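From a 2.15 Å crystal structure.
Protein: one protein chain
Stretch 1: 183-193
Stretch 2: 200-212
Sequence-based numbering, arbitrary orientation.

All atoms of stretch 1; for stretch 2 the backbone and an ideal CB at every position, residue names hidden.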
# COMPACT_ATOMS: atom_id res chain seq x y z
N LYS A 183 -32.99 -12.00 -0.11
CA LYS A 183 -33.18 -10.96 0.89
C LYS A 183 -31.92 -10.09 0.87
O LYS A 183 -30.82 -10.62 0.65
CB LYS A 183 -33.35 -11.44 2.33
CG LYS A 183 -34.46 -12.43 2.55
CD LYS A 183 -34.55 -12.97 3.97
CE LYS A 183 -35.50 -14.16 4.03
NZ LYS A 183 -36.89 -13.69 4.37
N VAL A 184 -32.12 -8.83 1.12
CA VAL A 184 -31.02 -7.88 1.18
C VAL A 184 -29.93 -8.36 2.14
O VAL A 184 -28.74 -8.24 1.81
CB VAL A 184 -31.54 -6.51 1.59
CG1 VAL A 184 -30.41 -5.58 1.98
CG2 VAL A 184 -32.30 -5.87 0.46
N GLU A 185 -30.29 -8.95 3.27
CA GLU A 185 -29.33 -9.39 4.27
C GLU A 185 -28.55 -10.54 3.69
O GLU A 185 -27.40 -10.68 4.06
CB GLU A 185 -29.96 -9.77 5.63
CG GLU A 185 -31.42 -10.20 5.56
CD GLU A 185 -32.35 -9.04 5.25
OE1 GLU A 185 -32.44 -8.07 6.04
OE2 GLU A 185 -32.99 -9.05 4.18
N TRP A 186 -29.15 -11.39 2.86
CA TRP A 186 -28.40 -12.47 2.24
C TRP A 186 -27.33 -11.94 1.29
O TRP A 186 -26.18 -12.42 1.26
CB TRP A 186 -29.40 -13.40 1.55
CG TRP A 186 -30.27 -14.15 2.55
CD1 TRP A 186 -30.21 -14.15 3.91
CD2 TRP A 186 -31.31 -15.08 2.21
NE1 TRP A 186 -31.15 -14.96 4.45
CE2 TRP A 186 -31.84 -15.56 3.42
CE3 TRP A 186 -31.87 -15.50 1.00
CZ2 TRP A 186 -32.91 -16.47 3.46
CZ3 TRP A 186 -32.92 -16.41 1.04
CH2 TRP A 186 -33.43 -16.88 2.27
N PHE A 187 -27.74 -10.99 0.46
CA PHE A 187 -26.78 -10.29 -0.43
C PHE A 187 -25.63 -9.70 0.40
O PHE A 187 -24.44 -9.81 0.10
CB PHE A 187 -27.53 -9.18 -1.19
CG PHE A 187 -26.76 -8.44 -2.25
CD1 PHE A 187 -25.59 -7.75 -1.97
CD2 PHE A 187 -27.16 -8.47 -3.58
CE1 PHE A 187 -24.87 -7.09 -2.95
CE2 PHE A 187 -26.44 -7.81 -4.57
CZ PHE A 187 -25.27 -7.13 -4.27
N ILE A 188 -26.00 -8.96 1.46
CA ILE A 188 -25.03 -8.35 2.36
C ILE A 188 -24.10 -9.33 2.99
O ILE A 188 -22.88 -9.22 2.73
CB ILE A 188 -25.71 -7.43 3.38
CG1 ILE A 188 -26.31 -6.25 2.61
CG2 ILE A 188 -24.79 -6.89 4.47
CD1 ILE A 188 -27.37 -5.54 3.46
N GLU A 189 -24.60 -10.39 3.64
CA GLU A 189 -23.76 -11.41 4.23
C GLU A 189 -22.88 -12.14 3.23
O GLU A 189 -21.73 -12.55 3.48
CB GLU A 189 -24.68 -12.46 4.87
CG GLU A 189 -25.54 -12.04 6.03
CD GLU A 189 -26.49 -13.12 6.52
OE1 GLU A 189 -26.39 -14.34 6.20
OE2 GLU A 189 -27.39 -12.72 7.29
N ASP A 190 -23.48 -12.50 2.06
CA ASP A 190 -22.71 -13.19 1.03
C ASP A 190 -21.49 -12.37 0.63
O ASP A 190 -20.39 -12.88 0.40
CB ASP A 190 -23.60 -13.43 -0.21
CG ASP A 190 -24.63 -14.55 -0.10
OD1 ASP A 190 -24.80 -15.20 0.95
OD2 ASP A 190 -25.38 -14.83 -1.08
N ALA A 191 -21.70 -11.06 0.40
CA ALA A 191 -20.58 -10.19 0.05
C ALA A 191 -19.55 -10.14 1.19
O ALA A 191 -18.32 -10.15 0.99
CB ALA A 191 -21.11 -8.76 -0.27
N MET A 192 -20.05 -10.00 2.42
CA MET A 192 -19.13 -9.79 3.56
C MET A 192 -18.21 -10.98 3.72
O MET A 192 -17.01 -10.95 3.96
CB MET A 192 -19.92 -9.46 4.83
CG MET A 192 -20.59 -8.08 4.74
SD MET A 192 -19.42 -6.70 4.68
CE MET A 192 -18.49 -6.99 6.20
N LYS A 193 -18.83 -12.15 3.56
CA LYS A 193 -18.17 -13.44 3.63
C LYS A 193 -17.22 -13.60 2.44
O LYS A 193 -16.08 -14.09 2.59
CB LYS A 193 -19.25 -14.53 3.63
CG LYS A 193 -18.62 -15.91 3.50
CD LYS A 193 -19.62 -17.05 3.47
CE LYS A 193 -18.82 -18.35 3.43
NZ LYS A 193 -19.66 -19.54 3.14
N UNK A 200 -16.23 -2.67 3.87
CA UNK A 200 -16.99 -1.61 4.51
C UNK A 200 -18.49 -1.92 4.42
O UNK A 200 -19.21 -1.70 3.42
CB UNK A 200 -16.67 -0.26 3.87
N UNK A 201 -19.02 -2.36 5.58
CA UNK A 201 -20.38 -2.86 5.71
C UNK A 201 -21.38 -1.81 5.28
O UNK A 201 -22.43 -2.22 4.79
CB UNK A 201 -20.66 -3.30 7.15
N UNK A 202 -21.08 -0.53 5.43
CA UNK A 202 -21.98 0.50 4.97
C UNK A 202 -22.04 0.58 3.44
O UNK A 202 -23.10 0.87 2.88
CB UNK A 202 -21.56 1.85 5.55
N UNK A 203 -20.88 0.34 2.81
CA UNK A 203 -20.90 0.44 1.33
C UNK A 203 -21.67 -0.78 0.81
O UNK A 203 -22.49 -0.66 -0.10
CB UNK A 203 -19.49 0.50 0.74
N UNK A 204 -21.45 -1.94 1.44
CA UNK A 204 -22.10 -3.18 1.08
C UNK A 204 -23.61 -3.10 1.18
O UNK A 204 -24.30 -3.65 0.31
CB UNK A 204 -21.58 -4.31 1.97
N UNK A 205 -24.10 -2.51 2.28
CA UNK A 205 -25.52 -2.30 2.49
C UNK A 205 -26.18 -1.45 1.41
O UNK A 205 -27.22 -1.83 0.87
CB UNK A 205 -25.74 -1.65 3.86
N UNK A 206 -25.62 -0.32 1.05
CA UNK A 206 -26.05 0.48 -0.09
C UNK A 206 -26.00 -0.26 -1.42
O UNK A 206 -26.94 -0.16 -2.23
CB UNK A 206 -25.18 1.74 -0.18
N UNK A 207 -24.90 -0.99 -1.61
CA UNK A 207 -24.79 -1.85 -2.78
C UNK A 207 -26.02 -2.77 -2.85
O UNK A 207 -26.73 -2.71 -3.85
CB UNK A 207 -23.50 -2.67 -2.73
N UNK A 208 -26.30 -3.53 -1.79
CA UNK A 208 -27.43 -4.43 -1.75
C UNK A 208 -28.74 -3.68 -1.95
O UNK A 208 -29.56 -4.05 -2.78
CB UNK A 208 -27.45 -5.19 -0.42
N UNK A 209 -28.92 -2.59 -1.21
CA UNK A 209 -30.20 -1.91 -1.17
C UNK A 209 -30.61 -1.30 -2.49
O UNK A 209 -31.80 -1.19 -2.74
CB UNK A 209 -30.17 -0.82 -0.10
N UNK A 210 -29.67 -0.87 -3.32
CA UNK A 210 -29.93 -0.08 -4.50
C UNK A 210 -29.66 -0.82 -5.80
O UNK A 210 -29.68 -0.26 -6.89
CB UNK A 210 -29.09 1.20 -4.45
N UNK A 211 -29.33 -2.08 -5.72
CA UNK A 211 -28.97 -2.95 -6.82
C UNK A 211 -30.17 -3.20 -7.72
O UNK A 211 -29.93 -3.08 -8.93
CB UNK A 211 -28.41 -4.27 -6.29
N UNK A 212 -31.38 -3.48 -7.20
CA UNK A 212 -32.54 -3.62 -8.10
C UNK A 212 -32.87 -2.36 -8.87
O UNK A 212 -33.12 -2.31 -10.07
CB UNK A 212 -33.77 -4.04 -7.30

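Position 200 comes right before the helix, and its CB points away from stretch 1. Asp, Asn, Ser or Thr would suit, since each can cap free backbone NH groups. It is Asp 200. Its OD1 accepts from the N of the residue at 202 at 3.1 Å.

Position 201 points sideways, with its ideal CB 4.4 Å from Met 192 SD. A long apolar chain could bend back to stretch 1. It is Ile 201, whose CD1 lies 3.6 Å from Ile 188 CG2 and 3.8 Å from Met 192 CG.

Positions 202 and 203 are out of reach, so stretch 1 does not select a residue. They are Lys 202 and Leu 203. Lys 202 NZ forms a salt bridge with Asp 200 OD1 at 3.5 Å.

Position 204 points toward stretch 1. Its ideal CB is 4.2 Å from Met 192 SD and 5.0 Å from Ala 191 CB, so a small or medium apolar residue fits: Ala, Val, perhaps Ile. It is Val 204. Its CG1 packs 3.6 Å from Ala 191 CB, and its CG2 lies 3.9 Å from Met 192 SD.

Position 205 points sideways, its ideal CB 4.2 Å from Ile 188 CD1. Val, Thr, Ser or Ala would do. It is Thr 205. Thr 205 OG1 donates to Ile 201 O at 2.8 Å, a bond within its own helix. The same OG1 lies 3.9 Å from Ile 188 CD1, a packing contact.

Position 206 points away, leaving the choice open; it is Ile 206.

Position 207 points sideways, 4.6 Å from Phe 187 CE1 at its ideal CB. A branched apolar chain could reach the ring. It is Leu 207, with CD2 at the ring edge, 3.9 Å from Phe 187 CE1.

Position 208 is the tightest. Its ideal CB is already 3.4 Å from Ile 188 CG1 and 3.5 Å from Phe 187 CD1. Ala or Gly is expected. It is Ala 208. Its CA sits over the Phe 187 ring face, 3.9 Å from the centroid, a CH-pi contact. With 201, 204 and 205 it forms the hole that receives Ile 188.

Position 209 points sideways, near Val 184 only. Many residues suit, polar ones included. It is Glu 209, its CG 4.2 Å from Val 184 CG1.

Position 210 is out of reach and is Gln 210.

Position 211 points toward stretch 1, its ideal CB 4.4 Å from Phe 187 CE2. Ala, Ser or Thr would suit. It is Ser 211, whose OG donates to Ala 208 O at 2.8 Å.

Position 212 is out of reach and is Ala 212.

Stretch 2 (200-212) DIKLVTILAEQSA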
# COMPACT_ATOMS: atom_id res chain seq x y z
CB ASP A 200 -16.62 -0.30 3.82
CG ASP A 200 -17.25 0.90 4.51
OD1 ASP A 200 -18.29 0.83 5.18
OD2 ASP A 200 -16.76 2.03 4.43
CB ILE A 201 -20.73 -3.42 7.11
CG1 ILE A 201 -22.13 -4.00 7.18
CG2 ILE A 201 -20.63 -2.32 8.18
CD1 ILE A 201 -22.38 -5.37 6.64
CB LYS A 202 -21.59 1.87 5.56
CG LYS A 202 -21.27 1.80 7.03
CD LYS A 202 -20.35 2.88 7.55
CE LYS A 202 -19.20 3.31 6.66
NZ LYS A 202 -17.96 3.48 7.48
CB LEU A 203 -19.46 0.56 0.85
CG LEU A 203 -18.64 1.76 1.28
CD1 LEU A 203 -17.27 1.68 0.60
CD2 LEU A 203 -19.34 3.08 0.91
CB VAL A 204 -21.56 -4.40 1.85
CG1 VAL A 204 -22.17 -5.72 1.44
CG2 VAL A 204 -20.05 -4.46 1.54
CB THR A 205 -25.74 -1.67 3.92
OG1 THR A 205 -25.22 -2.65 4.84
CG2 THR A 205 -27.19 -1.40 4.21
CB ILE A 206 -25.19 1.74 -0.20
CG1 ILE A 206 -25.58 2.60 1.04
CG2 ILE A 206 -25.36 2.50 -1.50
CD1 ILE A 206 -24.91 3.94 1.12
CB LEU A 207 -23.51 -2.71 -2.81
CG LEU A 207 -23.38 -3.52 -4.09
CD1 LEU A 207 -23.28 -2.56 -5.26
CD2 LEU A 207 -22.16 -4.47 -4.07
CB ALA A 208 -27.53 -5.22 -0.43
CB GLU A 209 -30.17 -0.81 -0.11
CG GLU A 209 -30.36 -1.46 1.28
CD GLU A 209 -30.21 -0.42 2.38
OE1 GLU A 209 -29.75 0.71 2.14
OE2 GLU A 209 -30.57 -0.79 3.53
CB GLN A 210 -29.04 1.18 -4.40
CG GLN A 210 -29.75 2.19 -3.50
CD GLN A 210 -28.90 3.37 -3.10
OE1 GLN A 210 -28.91 3.76 -1.93
NE2 GLN A 210 -28.17 4.02 -4.02
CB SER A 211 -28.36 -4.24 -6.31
OG SER A 211 -29.16 -5.00 -5.42
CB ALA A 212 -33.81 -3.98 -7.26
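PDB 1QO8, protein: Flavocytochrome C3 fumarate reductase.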